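Side-chain contacts in calcium-dependent protein kinase, putative (Plasmodium falciparum, PDB 3MSE), which is a putative calcium-dependent protein kinase that probably phosphorylates serine and threonine residues of proteins, its calcium-binding EF-hand C-terminal domain forming this chain: residues 115-118 with 124-127; 128-133 with 145-150. One frame throughout, in Å; residues are numbered along the deposited sequence.

Interaction 1 (115-118 with 124-127). With CA (calcium ion), chain B.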
ATOM      1  N   ASN A 115      -9.701  -7.953  10.275  1.00 47.74           N
ATOM      2  CA  ASN A 115      -9.856  -9.400  10.087  1.00 48.38           C
ATOM      3  C   ASN A 115      -8.873 -10.195  10.911  1.00 48.35           C
ATOM      4  O   ASN A 115      -9.236 -11.223  11.469  1.00 49.08           O
ATOM      5  CB  ASN A 115      -9.755  -9.791   8.609  1.00 48.66           C
ATOM      6  CG  ASN A 115     -11.031  -9.478   7.838  1.00 49.09           C
ATOM      7  OD1 ASN A 115     -12.110  -9.373   8.420  1.00 52.24           O
ATOM      8  ND2 ASN A 115     -10.910  -9.318   6.535  1.00 47.74           N
ATOM      9  N   LYS A 116      -7.634  -9.715  11.008  1.00 48.20           N
ATOM     10  CA  LYS A 116      -6.645 -10.362  11.872  1.00 47.91           C
ATOM     11  C   LYS A 116      -7.050 -10.334  13.340  1.00 47.13           C
ATOM     12  O   LYS A 116      -6.805 -11.293  14.063  1.00 46.79           O
ATOM     13  CB  LYS A 116      -5.259  -9.758  11.687  1.00 48.34           C
ATOM     14  CG  LYS A 116      -4.580 -10.234  10.419  1.00 50.48           C
ATOM     15  CD  LYS A 116      -3.105  -9.897  10.397  1.00 53.43           C
ATOM     16  CE  LYS A 116      -2.420 -10.572   9.203  1.00 56.01           C
ATOM     17  NZ  LYS A 116      -3.109 -10.263   7.904  1.00 57.73           N
ATOM     18  N   ILE A 117      -7.688  -9.249  13.767  1.00 46.42           N
ATOM     19  CA  ILE A 117      -8.082  -9.094  15.166  1.00 46.28           C
ATOM     20  C   ILE A 117      -9.321  -9.934  15.525  1.00 47.26           C
ATOM     21  O   ILE A 117      -9.410 -10.484  16.615  1.00 46.72           O
ATOM     22  CB  ILE A 117      -8.290  -7.603  15.545  1.00 45.80           C
ATOM     23  CG1 ILE A 117      -6.964  -6.821  15.409  1.00 44.13           C
ATOM     24  CG2 ILE A 117      -8.817  -7.473  16.963  1.00 44.63           C
ATOM     25  CD1 ILE A 117      -7.140  -5.296  15.359  1.00 40.33           C
ATOM     26  N   ASP A 118     -10.270 -10.007  14.598  1.00 48.42           N
ATOM     27  CA  ASP A 118     -11.471 -10.814  14.751  1.00 50.13           C
ATOM     28  C   ASP A 118     -11.084 -12.294  14.560  1.00 51.43           C
ATOM     29  O   ASP A 118     -11.246 -12.851  13.471  1.00 51.22           O
ATOM     30  CB  ASP A 118     -12.482 -10.354  13.699  1.00 50.03           C
ATOM     31  CG  ASP A 118     -13.750 -11.182  13.682  1.00 50.28           C
ATOM     32  OD1 ASP A 118     -14.407 -11.179  12.616  1.00 50.14           O
ATOM     33  OD2 ASP A 118     -14.093 -11.812  14.714  1.00 48.61           O
ATOM     34  N   TYR A 124     -17.186  -9.120  14.324  1.00 58.09           N
ATOM     35  CA  TYR A 124     -17.159  -8.186  15.448  1.00 57.51           C
ATOM     36  C   TYR A 124     -15.876  -8.322  16.257  1.00 56.40           C
ATOM     37  O   TYR A 124     -15.411  -9.441  16.509  1.00 56.11           O
ATOM     38  CB  TYR A 124     -18.380  -8.396  16.350  1.00 58.42           C
ATOM     39  CG  TYR A 124     -19.676  -7.879  15.745  1.00 60.97           C
ATOM     40  CD1 TYR A 124     -20.126  -6.585  16.014  1.00 62.49           C
ATOM     41  CD2 TYR A 124     -20.446  -8.686  14.898  1.00 63.22           C
ATOM     42  CE1 TYR A 124     -21.312  -6.100  15.453  1.00 64.45           C
ATOM     43  CE2 TYR A 124     -21.635  -8.209  14.327  1.00 65.04           C
ATOM     44  CZ  TYR A 124     -22.062  -6.918  14.610  1.00 65.43           C
ATOM     45  OH  TYR A 124     -23.233  -6.442  14.052  1.00 66.37           O
ATOM     46  N   ILE A 125     -15.302  -7.187  16.666  1.00 54.74           N
ATOM     47  CA  ILE A 125     -14.171  -7.208  17.596  1.00 53.14           C
ATOM     48  C   ILE A 125     -14.679  -7.171  19.036  1.00 52.39           C
ATOM     49  O   ILE A 125     -15.168  -6.146  19.502  1.00 52.16           O
ATOM     50  CB  ILE A 125     -13.129  -6.077  17.326  1.00 52.99           C
ATOM     51  CG1 ILE A 125     -12.329  -6.378  16.053  1.00 52.35           C
ATOM     52  CG2 ILE A 125     -12.175  -5.918  18.522  1.00 52.15           C
ATOM     53  CD1 ILE A 125     -11.362  -5.264  15.639  1.00 51.78           C
ATOM     54  N   SER A 126     -14.557  -8.303  19.728  1.00 51.57           N
ATOM     55  CA  SER A 126     -14.984  -8.420  21.121  1.00 50.73           C
ATOM     56  C   SER A 126     -13.872  -8.021  22.071  1.00 50.20           C
ATOM     57  O   SER A 126     -12.724  -7.794  21.666  1.00 50.10           O
ATOM     58  CB  SER A 126     -15.439  -9.854  21.436  1.00 51.00           C
ATOM     59  OG  SER A 126     -14.410 -10.805  21.175  1.00 51.63           O
ATOM     60  N   LYS A 127     -14.227  -7.931  23.343  1.00 49.27           N
ATOM     61  CA  LYS A 127     -13.271  -7.706  24.401  1.00 48.61           C
ATOM     62  C   LYS A 127     -12.180  -8.795  24.384  1.00 47.57           C
ATOM     63  O   LYS A 127     -10.981  -8.495  24.513  1.00 47.17           O
ATOM     64  CB  LYS A 127     -14.005  -7.679  25.741  1.00 49.09           C
ATOM     65  CG  LYS A 127     -13.324  -6.875  26.827  1.00 52.31           C
ATOM     66  CD  LYS A 127     -12.485  -7.765  27.737  1.00 56.28           C
ATOM     67  CE  LYS A 127     -11.790  -6.963  28.823  1.00 57.71           C
ATOM     68  NZ  LYS A 127     -12.749  -6.367  29.795  1.00 59.19           N
TER
HETATM   69 CA    CA B 180     -14.788 -11.709  16.922  1.00 55.45          CA
HETATM   70  O   HOH W   1     -15.580 -11.866  18.740  1.00 55.45           O
HETATM   71  O   HOH W   2     -13.419 -13.546  17.203  1.00 55.59           O

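Interaction 2 (128-133 with 145-150). With CA (calcium ion), chain B.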
ATOM      1  N   SER A 128     -12.593 -10.046  24.187  1.00 45.70           N
ATOM      2  CA  SER A 128     -11.645 -11.157  24.175  1.00 44.31           C
ATOM      3  C   SER A 128     -10.708 -11.117  22.955  1.00 43.03           C
ATOM      4  O   SER A 128      -9.571 -11.586  23.024  1.00 42.84           O
ATOM      5  CB  SER A 128     -12.363 -12.515  24.302  1.00 44.36           C
ATOM      6  OG  SER A 128     -12.812 -12.993  23.045  1.00 44.68           O
ATOM      7  N   ASP A 129     -11.173 -10.557  21.844  1.00 41.77           N
ATOM      8  CA  ASP A 129     -10.302 -10.368  20.685  1.00 40.82           C
ATOM      9  C   ASP A 129      -9.145  -9.392  20.976  1.00 39.61           C
ATOM     10  O   ASP A 129      -8.025  -9.567  20.464  1.00 39.11           O
ATOM     11  CB  ASP A 129     -11.107  -9.885  19.489  1.00 41.27           C
ATOM     12  CG  ASP A 129     -11.975 -10.979  18.888  1.00 43.43           C
ATOM     13  OD1 ASP A 129     -11.576 -12.167  18.919  1.00 46.24           O
ATOM     14  OD2 ASP A 129     -13.049 -10.647  18.368  1.00 43.06           O
ATOM     15  N   ILE A 130      -9.423  -8.390  21.810  1.00 38.09           N
ATOM     16  CA  ILE A 130      -8.410  -7.411  22.221  1.00 37.43           C
ATOM     17  C   ILE A 130      -7.505  -7.995  23.295  1.00 36.64           C
ATOM     18  O   ILE A 130      -6.290  -7.778  23.277  1.00 36.88           O
ATOM     19  CB  ILE A 130      -9.048  -6.071  22.717  1.00 37.18           C
ATOM     20  CG1 ILE A 130      -9.857  -5.399  21.595  1.00 36.03           C
ATOM     21  CG2 ILE A 130      -7.964  -5.120  23.271  1.00 36.88           C
ATOM     22  CD1 ILE A 130      -9.048  -4.981  20.363  1.00 34.16           C
ATOM     23  N   VAL A 131      -8.086  -8.753  24.228  1.00 36.25           N
ATOM     24  CA  VAL A 131      -7.282  -9.490  25.209  1.00 35.15           C
ATOM     25  C   VAL A 131      -6.260 -10.359  24.463  1.00 35.31           C
ATOM     26  O   VAL A 131      -5.076 -10.423  24.827  1.00 35.08           O
ATOM     27  CB  VAL A 131      -8.172 -10.343  26.157  1.00 36.23           C
ATOM     28  CG1 VAL A 131      -7.316 -11.248  27.083  1.00 33.22           C
ATOM     29  CG2 VAL A 131      -9.098  -9.451  26.991  1.00 34.45           C
ATOM     30  N   SER A 132      -6.705 -10.987  23.385  1.00 34.99           N
ATOM     31  CA  SER A 132      -5.819 -11.858  22.639  1.00 35.78           C
ATOM     32  C   SER A 132      -4.749 -11.055  21.903  1.00 35.35           C
ATOM     33  O   SER A 132      -3.560 -11.403  21.918  1.00 34.38           O
ATOM     34  CB  SER A 132      -6.618 -12.726  21.658  1.00 35.81           C
ATOM     35  OG  SER A 132      -5.708 -13.513  20.914  1.00 39.74           O
ATOM     36  N   LEU A 133      -5.184  -9.967  21.275  1.00 34.97           N
ATOM     37  CA  LEU A 133      -4.273  -9.070  20.574  1.00 35.77           C
ATOM     38  C   LEU A 133      -3.116  -8.624  21.482  1.00 35.30           C
ATOM     39  O   LEU A 133      -1.983  -8.510  21.031  1.00 35.10           O
ATOM     40  CB  LEU A 133      -5.041  -7.840  20.028  1.00 35.56           C
ATOM     41  CG  LEU A 133      -4.223  -6.827  19.224  1.00 36.56           C
ATOM     42  CD1 LEU A 133      -3.674  -7.457  17.952  1.00 37.92           C
ATOM     43  CD2 LEU A 133      -5.069  -5.619  18.872  1.00 38.12           C
ATOM     44  N   ASP A 145     -10.452  -1.515  28.446  1.00 52.95           N
ATOM     45  CA  ASP A 145     -11.722  -0.802  28.659  1.00 53.71           C
ATOM     46  C   ASP A 145     -11.685   0.611  28.098  1.00 53.71           C
ATOM     47  O   ASP A 145     -12.630   1.025  27.441  1.00 54.27           O
ATOM     48  CB  ASP A 145     -12.101  -0.768  30.144  1.00 54.22           C
ATOM     49  CG  ASP A 145     -12.758  -2.051  30.608  1.00 54.97           C
ATOM     50  OD1 ASP A 145     -13.497  -2.667  29.811  1.00 54.88           O
ATOM     51  OD2 ASP A 145     -12.528  -2.444  31.771  1.00 56.55           O
ATOM     52  N   ASN A 146     -10.593   1.332  28.363  1.00 53.83           N
ATOM     53  CA  ASN A 146     -10.331   2.644  27.754  1.00 54.01           C
ATOM     54  C   ASN A 146     -10.482   2.621  26.238  1.00 53.49           C
ATOM     55  O   ASN A 146     -11.130   3.499  25.658  1.00 53.51           O
ATOM     56  CB  ASN A 146      -8.926   3.138  28.107  1.00 54.15           C
ATOM     57  CG  ASN A 146      -8.761   3.438  29.588  1.00 56.86           C
ATOM     58  OD1 ASN A 146      -9.744   3.493  30.340  1.00 58.89           O
ATOM     59  ND2 ASN A 146      -7.510   3.644  30.017  1.00 58.56           N
ATOM     60  N   PHE A 147      -9.893   1.610  25.600  1.00 52.70           N
ATOM     61  CA  PHE A 147      -9.944   1.500  24.149  1.00 51.98           C
ATOM     62  C   PHE A 147     -11.381   1.357  23.629  1.00 52.35           C
ATOM     63  O   PHE A 147     -11.742   1.980  22.622  1.00 52.13           O
ATOM     64  CB  PHE A 147      -9.044   0.365  23.653  1.00 51.26           C
ATOM     65  CG  PHE A 147      -9.252   0.008  22.208  1.00 49.58           C
ATOM     66  CD1 PHE A 147      -9.988  -1.122  21.861  1.00 47.44           C
ATOM     67  CD2 PHE A 147      -8.722   0.802  21.196  1.00 47.49           C
ATOM     68  CE1 PHE A 147     -10.189  -1.457  20.529  1.00 46.78           C
ATOM     69  CE2 PHE A 147      -8.918   0.478  19.860  1.00 47.00           C
ATOM     70  CZ  PHE A 147      -9.657  -0.661  19.525  1.00 47.45           C
ATOM     71  N   PHE A 148     -12.194   0.554  24.316  1.00 52.59           N
ATOM     72  CA  PHE A 148     -13.590   0.344  23.904  1.00 53.15           C
ATOM     73  C   PHE A 148     -14.446   1.603  24.078  1.00 53.95           C
ATOM     74  O   PHE A 148     -15.319   1.895  23.250  1.00 53.81           O
ATOM     75  CB  PHE A 148     -14.208  -0.866  24.615  1.00 52.70           C
ATOM     76  CG  PHE A 148     -13.932  -2.179  23.917  1.00 51.62           C
ATOM     77  CD1 PHE A 148     -14.813  -2.670  22.963  1.00 49.81           C
ATOM     78  CD2 PHE A 148     -12.775  -2.907  24.201  1.00 50.91           C
ATOM     79  CE1 PHE A 148     -14.554  -3.874  22.310  1.00 51.34           C
ATOM     80  CE2 PHE A 148     -12.506  -4.107  23.554  1.00 50.08           C
ATOM     81  CZ  PHE A 148     -13.388  -4.590  22.605  1.00 50.67           C
ATOM     82  N   LEU A 149     -14.170   2.350  25.144  1.00 54.81           N
ATOM     83  CA  LEU A 149     -14.830   3.623  25.385  1.00 55.76           C
ATOM     84  C   LEU A 149     -14.470   4.638  24.293  1.00 56.12           C
ATOM     85  O   LEU A 149     -15.356   5.323  23.755  1.00 56.23           O
ATOM     86  CB  LEU A 149     -14.508   4.143  26.797  1.00 56.09           C
ATOM     87  CG  LEU A 149     -15.113   3.297  27.937  1.00 57.44           C
ATOM     88  CD1 LEU A 149     -14.486   3.614  29.301  1.00 57.56           C
ATOM     89  CD2 LEU A 149     -16.656   3.391  28.000  1.00 58.03           C
ATOM     90  N   SER A 150     -13.183   4.699  23.943  1.00 56.33           N
ATOM     91  CA  SER A 150     -12.717   5.572  22.864  1.00 56.82           C
ATOM     92  C   SER A 150     -13.409   5.269  21.533  1.00 57.63           C
ATOM     93  O   SER A 150     -13.933   6.176  20.882  1.00 57.54           O
ATOM     94  CB  SER A 150     -11.197   5.511  22.721  1.00 56.43           C
ATOM     95  OG  SER A 150     -10.554   5.979  23.897  1.00 55.67           O
TER
HETATM   96 CA    CA B 180     -14.788 -11.709  16.922  1.00 55.45          CA
HETATM   97  O   HOH W   2     -13.419 -13.546  17.203  1.00 55.59           O
HETATM   98  O   HOH W   1     -15.580 -11.866  18.740  1.00 55.45           O

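Interaction 1 (115-118 with 124-127)
Asp118 OD2 and Tyr124 O lie 3.3 Å apart, two oxygens drawn together by the calcium ion they share. The metal is 2.3 Å from Asp118 OD2 and 2.4 Å from Tyr124 O, and the two bonds meet nearly at a right angle. With CG anti to the backbone N (chi1 176°), Asp118 carries its carboxylate away from the end of helix 109-117, so that OD2 points at the ion; its second oxygen, OD1, is tied to the backbone N of Gly123, which fixes the rotation of the group. Asp122 and Asp129 also bind the metal. This is the helix-loop-helix of an EF-hand, with Asp118 first in the loop and Tyr124 giving its backbone carbonyl at the seventh position. Water 1 coordinates almost straight across the ion from Asp118 OD2 (171°) and is hydrogen-bonded to Ser126 OG at 2.9 Å, so this ninth loop residue acts through water while also standing at the N-cap of the next helix. The apolar part is a pair of isoleucines crossing obliquely: Ile125 CD1 sits 3.6 Å from Ile117 CG2, and Ile125 CG1 follows at 3.8 Å from the same methyl. Ile23 and Ile26 of helix 18-48 touch Ile117.

Interaction 2 (128-133 with 145-150)
Asp129 OD2 is held twice, by the calcium ion at 2.5 Å and by the backbone N of Ser126; the next residue of its helix, Ile130, packs against Phe147 and Phe148. Asp129 is the twelfth residue of the EF-hand loop and lies in the first turn of the exiting helix, 127-133. Its carboxylate binds through one oxygen: OD1 stays 3.8 Å from the metal and instead accepts a 2.9 Å hydrogen bond from water 2, itself a ligand of the ion. This water bridge, with the bond to Ser126, should steady the carboxylate's turn toward the metal. From the same helix Ile130 points its side chain at helix 141-152, and the contact there is wholly apolar and buried. CG1 lies 3.5 Å from Phe148 CE2 and 3.8 Å from Phe148 CZ, the two side chains running antiparallel alongside one another. Phe147, its CG anti to the backbone N (chi1 168°), crosses Ile130 at about a right angle. Ile23 of helix 18-48 and Ile167 also touch Phe147, so the ring belongs to the hydrophobic core joining the helices of this lobe. A turn about CB-CG1 (chi2 -62°) brings Ile130 CD1 to 3.7 Å from Phe147 CE1.

From the N terminus, helix 109-117 runs into the calcium loop, and interaction 1 closes that short loop, joining 115-118 to 124-127 across five residues. Helix 127-133 starts at once, and interaction 2 then closes a longer connection of eleven residues, four of them helical, by bringing 128-133 against helix 141-152. The two contacts follow in series, neither enclosing nor crossing the other, with centres about 9 Å apart. One calcium ion and both waters belong to each. The contacts also meet directly where Phe148 CZ approaches Ser126 O at 3.4 Å. Together they link the entering helix, metal loop and exiting helix of the EF-hand to the helix that follows.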